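Local coordinates for agglutinin alpha chain (Maclura pomifera, PDB 3LLZ), which binds D-galactose and recognises the T-antigen disaccharide Gal-beta-1,3-GalNAc as a jacalin-family lectin built from alpha and beta chains, at residues Thr23-Tyr32 and Val114-Leu124. Residues are numbered along the deposited sequence; the frame is centred on the assembly and turned at random.
Sequences TAIGGLRVTY and VGFKGSIGYWL. With NGA (2-acetamido-2-deoxy-beta-D-galactopyranose), chain C.
In the beta-prism fold of the jacalin lectins, segment 23-32 of one sheet packs across strand 114-120 of another, the axes of their strand portions 8.1 Å apart at 135°, and the contact reaches the sugar-binding loop 121-123. At that end Leu124 N donates to Ile25 O at 2.9 Å; the donor stands 41° out of the carbonyl plane, and the same oxygen lies at the edge of the Trp123 indole, 3.2 Å from Trp123 CB. Ala24 CB lies obliquely to that indole, and one water bridges Thr23 OG1 and Trp123 NE1, which at 3.6 Å are too far apart to bond directly. These contacts flank the indole, while the backbone N of Trp123 donates to O6 of the bound GalNAc in a nearly straight bond (3.1 Å) and Tyr122 N to its O5. In the interior, Leu28 CG meets Ile120 CD1 at 4.0 Å, and Leu124, its CG anti to the backbone N, brings CD2 beside Ile25 CG2 and CD1 to Leu28 CD2. Val30 does double duty: CG1 covers the centre of one Tyr32 ring face, while CG2 touches Phe116 CD1. Tyr32 OH, hydrogen-bonded to Asp6, also takes a weak, bent bond from Phe116 N (127°) and sits in the plane of the Phe116 ring, 3.5 Å from Phe116 CD1.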
loop_
_atom_site.group_PDB
_atom_site.type_symbol
_atom_site.label_atom_id
_atom_site.label_comp_id
_atom_site.label_asym_id
_atom_site.label_seq_id
_atom_site.Cartn_x
_atom_site.Cartn_y
_atom_site.Cartn_z
ATOM N N THR A 23 2.896 23.371 30.897
ATOM C CA THR A 23 3.296 21.971 30.975
ATOM C C THR A 23 3.456 21.278 29.626
ATOM O O THR A 23 4.518 21.353 29.009
ATOM C CB THR A 23 2.308 21.161 31.845
ATOM O OG1 THR A 23 0.973 21.344 31.360
ATOM C CG2 THR A 23 2.381 21.623 33.294
ATOM N N ALA A 24 2.405 20.606 29.169
ATOM C CA ALA A 24 2.483 19.887 27.904
ATOM C C ALA A 24 1.119 19.583 27.309
ATOM O O ALA A 24 0.096 20.103 27.757
ATOM C CB ALA A 24 3.258 18.590 28.106
ATOM N N ILE A 25 1.117 18.732 26.286
ATOM C CA ILE A 25 -0.118 18.333 25.627
ATOM C C ILE A 25 -0.883 17.387 26.543
ATOM O O ILE A 25 -0.282 16.560 27.238
ATOM C CB ILE A 25 0.179 17.606 24.286
ATOM C CG1 ILE A 25 0.960 18.533 23.348
ATOM C CG2 ILE A 25 -1.123 17.150 23.629
ATOM C CD1 ILE A 25 0.256 19.839 23.032
ATOM N N GLY A 26 -2.206 17.518 26.540
ATOM C CA GLY A 26 -3.044 16.664 27.358
ATOM C C GLY A 26 -3.739 15.591 26.537
ATOM O O GLY A 26 -3.101 14.890 25.752
ATOM N N GLY A 27 -5.054 15.471 26.713
ATOM C CA GLY A 27 -5.807 14.466 25.986
ATOM C C GLY A 27 -6.061 14.820 24.536
ATOM O O GLY A 27 -5.809 15.944 24.101
ATOM N N LEU A 28 -6.562 13.849 23.778
ATOM C CA LEU A 28 -6.859 14.083 22.375
ATOM C C LEU A 28 -7.926 13.129 21.859
ATOM O O LEU A 28 -8.062 11.998 22.335
ATOM C CB LEU A 28 -5.583 13.974 21.541
ATOM C CG LEU A 28 -4.902 12.625 21.343
ATOM C CD1 LEU A 28 -5.581 11.878 20.208
ATOM C CD2 LEU A 28 -3.436 12.848 20.995
ATOM N N ARG A 29 -8.702 13.614 20.899
ATOM C CA ARG A 29 -9.774 12.834 20.297
ATOM C C ARG A 29 -9.808 13.200 18.828
ATOM O O ARG A 29 -9.948 14.367 18.468
ATOM C CB ARG A 29 -11.115 13.173 20.951
ATOM C CG ARG A 29 -12.260 12.262 20.540
ATOM C CD ARG A 29 -13.563 12.740 21.169
ATOM N NE ARG A 29 -14.714 11.929 20.782
ATOM C CZ ARG A 29 -15.032 10.756 21.323
ATOM N NH1 ARG A 29 -16.101 10.093 20.903
ATOM N NH2 ARG A 29 -14.289 10.246 22.291
ATOM N N VAL A 30 -9.674 12.192 17.981
ATOM C CA VAL A 30 -9.658 12.412 16.551
ATOM C C VAL A 30 -10.936 11.961 15.866
ATOM O O VAL A 30 -11.493 10.913 16.189
ATOM C CB VAL A 30 -8.471 11.661 15.908
ATOM C CG1 VAL A 30 -8.444 11.913 14.406
ATOM C CG2 VAL A 30 -7.164 12.095 16.556
ATOM N N THR A 31 -11.413 12.778 14.936
ATOM C CA THR A 31 -12.579 12.425 14.145
ATOM C C THR A 31 -11.993 12.099 12.779
ATOM O O THR A 31 -11.466 12.971 12.084
ATOM C CB THR A 31 -13.576 13.583 14.011
ATOM O OG1 THR A 31 -14.108 13.901 15.301
ATOM C CG2 THR A 31 -14.719 13.187 13.085
ATOM N N TYR A 32 -12.058 10.826 12.414
ATOM C CA TYR A 32 -11.517 10.365 11.148
ATOM C C TYR A 32 -12.577 10.352 10.083
ATOM O O TYR A 32 -13.761 10.574 10.351
ATOM C CB TYR A 32 -11.013 8.928 11.291
ATOM C CG TYR A 32 -9.884 8.758 12.265
ATOM C CD1 TYR A 32 -8.569 8.990 11.873
ATOM C CD2 TYR A 32 -10.127 8.395 13.588
ATOM C CE1 TYR A 32 -7.522 8.867 12.772
ATOM C CE2 TYR A 32 -9.084 8.270 14.497
ATOM C CZ TYR A 32 -7.783 8.511 14.082
ATOM O OH TYR A 32 -6.748 8.420 14.981
ATOM N N VAL A 114 -3.557 8.507 8.459
ATOM C CA VAL A 114 -4.860 7.850 8.524
ATOM C C VAL A 114 -5.162 7.247 9.886
ATOM O O VAL A 114 -6.129 6.504 10.040
ATOM C CB VAL A 114 -4.989 6.742 7.447
ATOM C CG1 VAL A 114 -4.933 7.361 6.061
ATOM C CG2 VAL A 114 -3.888 5.706 7.619
ATOM N N GLY A 115 -4.339 7.569 10.876
ATOM C CA GLY A 115 -4.559 7.036 12.208
ATOM C C GLY A 115 -3.510 7.476 13.208
ATOM O O GLY A 115 -2.403 7.876 12.839
ATOM N N PHE A 116 -3.872 7.407 14.484
ATOM C CA PHE A 116 -2.976 7.777 15.573
ATOM C C PHE A 116 -3.028 6.714 16.658
ATOM O O PHE A 116 -4.056 6.065 16.852
ATOM C CB PHE A 116 -3.400 9.099 16.232
ATOM C CG PHE A 116 -3.172 10.316 15.387
ATOM C CD1 PHE A 116 -4.161 10.789 14.536
ATOM C CD2 PHE A 116 -1.962 11.003 15.455
ATOM C CE1 PHE A 116 -3.957 11.930 13.764
ATOM C CE2 PHE A 116 -1.746 12.145 14.686
ATOM C CZ PHE A 116 -2.745 12.610 13.839
ATOM N N LYS A 117 -1.912 6.548 17.356
ATOM C CA LYS A 117 -1.826 5.637 18.486
ATOM C C LYS A 117 -0.828 6.272 19.443
ATOM O O LYS A 117 -0.065 7.162 19.057
ATOM C CB LYS A 117 -1.370 4.230 18.064
ATOM C CG LYS A 117 0.032 4.129 17.479
ATOM C CD LYS A 117 0.350 2.679 17.102
ATOM C CE LYS A 117 0.500 1.777 18.321
ATOM N NZ LYS A 117 1.764 2.044 19.061
ATOM N N GLY A 118 -0.850 5.850 20.698
ATOM C CA GLY A 118 0.082 6.419 21.649
ATOM C C GLY A 118 -0.254 6.080 23.081
ATOM O O GLY A 118 -0.763 4.999 23.376
ATOM N N SER A 119 0.032 7.022 23.971
ATOM C CA SER A 119 -0.214 6.834 25.393
ATOM C C SER A 119 -0.429 8.179 26.054
ATOM O O SER A 119 0.272 9.137 25.745
ATOM C CB SER A 119 0.987 6.142 26.036
ATOM O OG SER A 119 0.883 6.134 27.453
ATOM N N ILE A 120 -1.405 8.257 26.951
ATOM C CA ILE A 120 -1.667 9.501 27.657
ATOM C C ILE A 120 -1.903 9.238 29.138
ATOM O O ILE A 120 -2.715 8.390 29.509
ATOM C CB ILE A 120 -2.903 10.240 27.090
ATOM C CG1 ILE A 120 -2.734 10.456 25.582
ATOM C CG2 ILE A 120 -3.072 11.592 27.797
ATOM C CD1 ILE A 120 -3.869 11.236 24.930
ATOM N N GLY A 121 -1.156 9.953 29.971
ATOM C CA GLY A 121 -1.303 9.844 31.415
ATOM C C GLY A 121 -1.703 11.252 31.798
ATOM O O GLY A 121 -2.746 11.736 31.373
ATOM N N TYR A 122 -0.884 11.923 32.595
ATOM C CA TYR A 122 -1.184 13.304 32.929
ATOM C C TYR A 122 -1.058 14.086 31.623
ATOM O O TYR A 122 -1.807 15.027 31.368
ATOM C CB TYR A 122 -0.190 13.834 33.967
ATOM C CG TYR A 122 -0.585 13.509 35.390
ATOM C CD1 TYR A 122 -0.815 12.192 35.787
ATOM C CD2 TYR A 122 -0.766 14.522 36.328
ATOM C CE1 TYR A 122 -1.221 11.892 37.086
ATOM C CE2 TYR A 122 -1.172 14.234 37.629
ATOM C CZ TYR A 122 -1.399 12.916 37.999
ATOM O OH TYR A 122 -1.820 12.629 39.278
ATOM N N TRP A 123 -0.113 13.662 30.787
ATOM C CA TRP A 123 0.132 14.306 29.501
ATOM C C TRP A 123 0.339 13.258 28.419
ATOM O O TRP A 123 0.435 12.061 28.703
ATOM C CB TRP A 123 1.375 15.197 29.597
ATOM C CG TRP A 123 1.263 16.175 30.712
ATOM C CD1 TRP A 123 0.446 17.262 30.762
ATOM C CD2 TRP A 123 1.886 16.078 32.000
ATOM N NE1 TRP A 123 0.509 17.848 32.006
ATOM C CE2 TRP A 123 1.385 17.140 32.785
ATOM C CE3 TRP A 123 2.813 15.193 32.568
ATOM C CZ2 TRP A 123 1.781 17.341 34.115
ATOM C CZ3 TRP A 123 3.206 15.393 33.892
ATOM C CH2 TRP A 123 2.687 16.461 34.647
ATOM N N LEU A 124 0.393 13.719 27.174
ATOM C CA LEU A 124 0.622 12.833 26.037
ATOM C C LEU A 124 2.050 12.313 26.163
ATOM O O LEU A 124 3.010 13.060 25.979
ATOM C CB LEU A 124 0.448 13.618 24.736
ATOM C CG LEU A 124 0.732 12.885 23.425
ATOM C CD1 LEU A 124 -0.162 11.658 23.298
ATOM C CD2 LEU A 124 0.495 13.846 22.265
HETATM C C1 NGA C . 1.197 9.146 34.866
HETATM C C2 NGA C . 1.391 7.754 34.238
HETATM C C3 NGA C . 2.823 7.669 33.724
HETATM C C4 NGA C . 3.038 8.768 32.674
HETATM C C5 NGA C . 2.790 10.128 33.353
HETATM C C6 NGA C . 2.974 11.342 32.448
HETATM C C7 NGA C . 0.351 5.697 34.929
HETATM C C8 NGA C . 0.062 4.700 36.037
HETATM N N2 NGA C . 1.144 6.722 35.226
HETATM O O1 NGA C . -0.104 9.282 35.312
HETATM O O3 NGA C . 3.149 6.346 33.212
HETATM O O4 NGA C . 2.123 8.592 31.600
HETATM O O5 NGA C . 1.446 10.183 33.897
HETATM O O6 NGA C . 1.911 11.484 31.511
HETATM O O7 NGA C . -0.140 5.533 33.813
HETATM O O HOH W 1 -0.854 20.144 33.150
#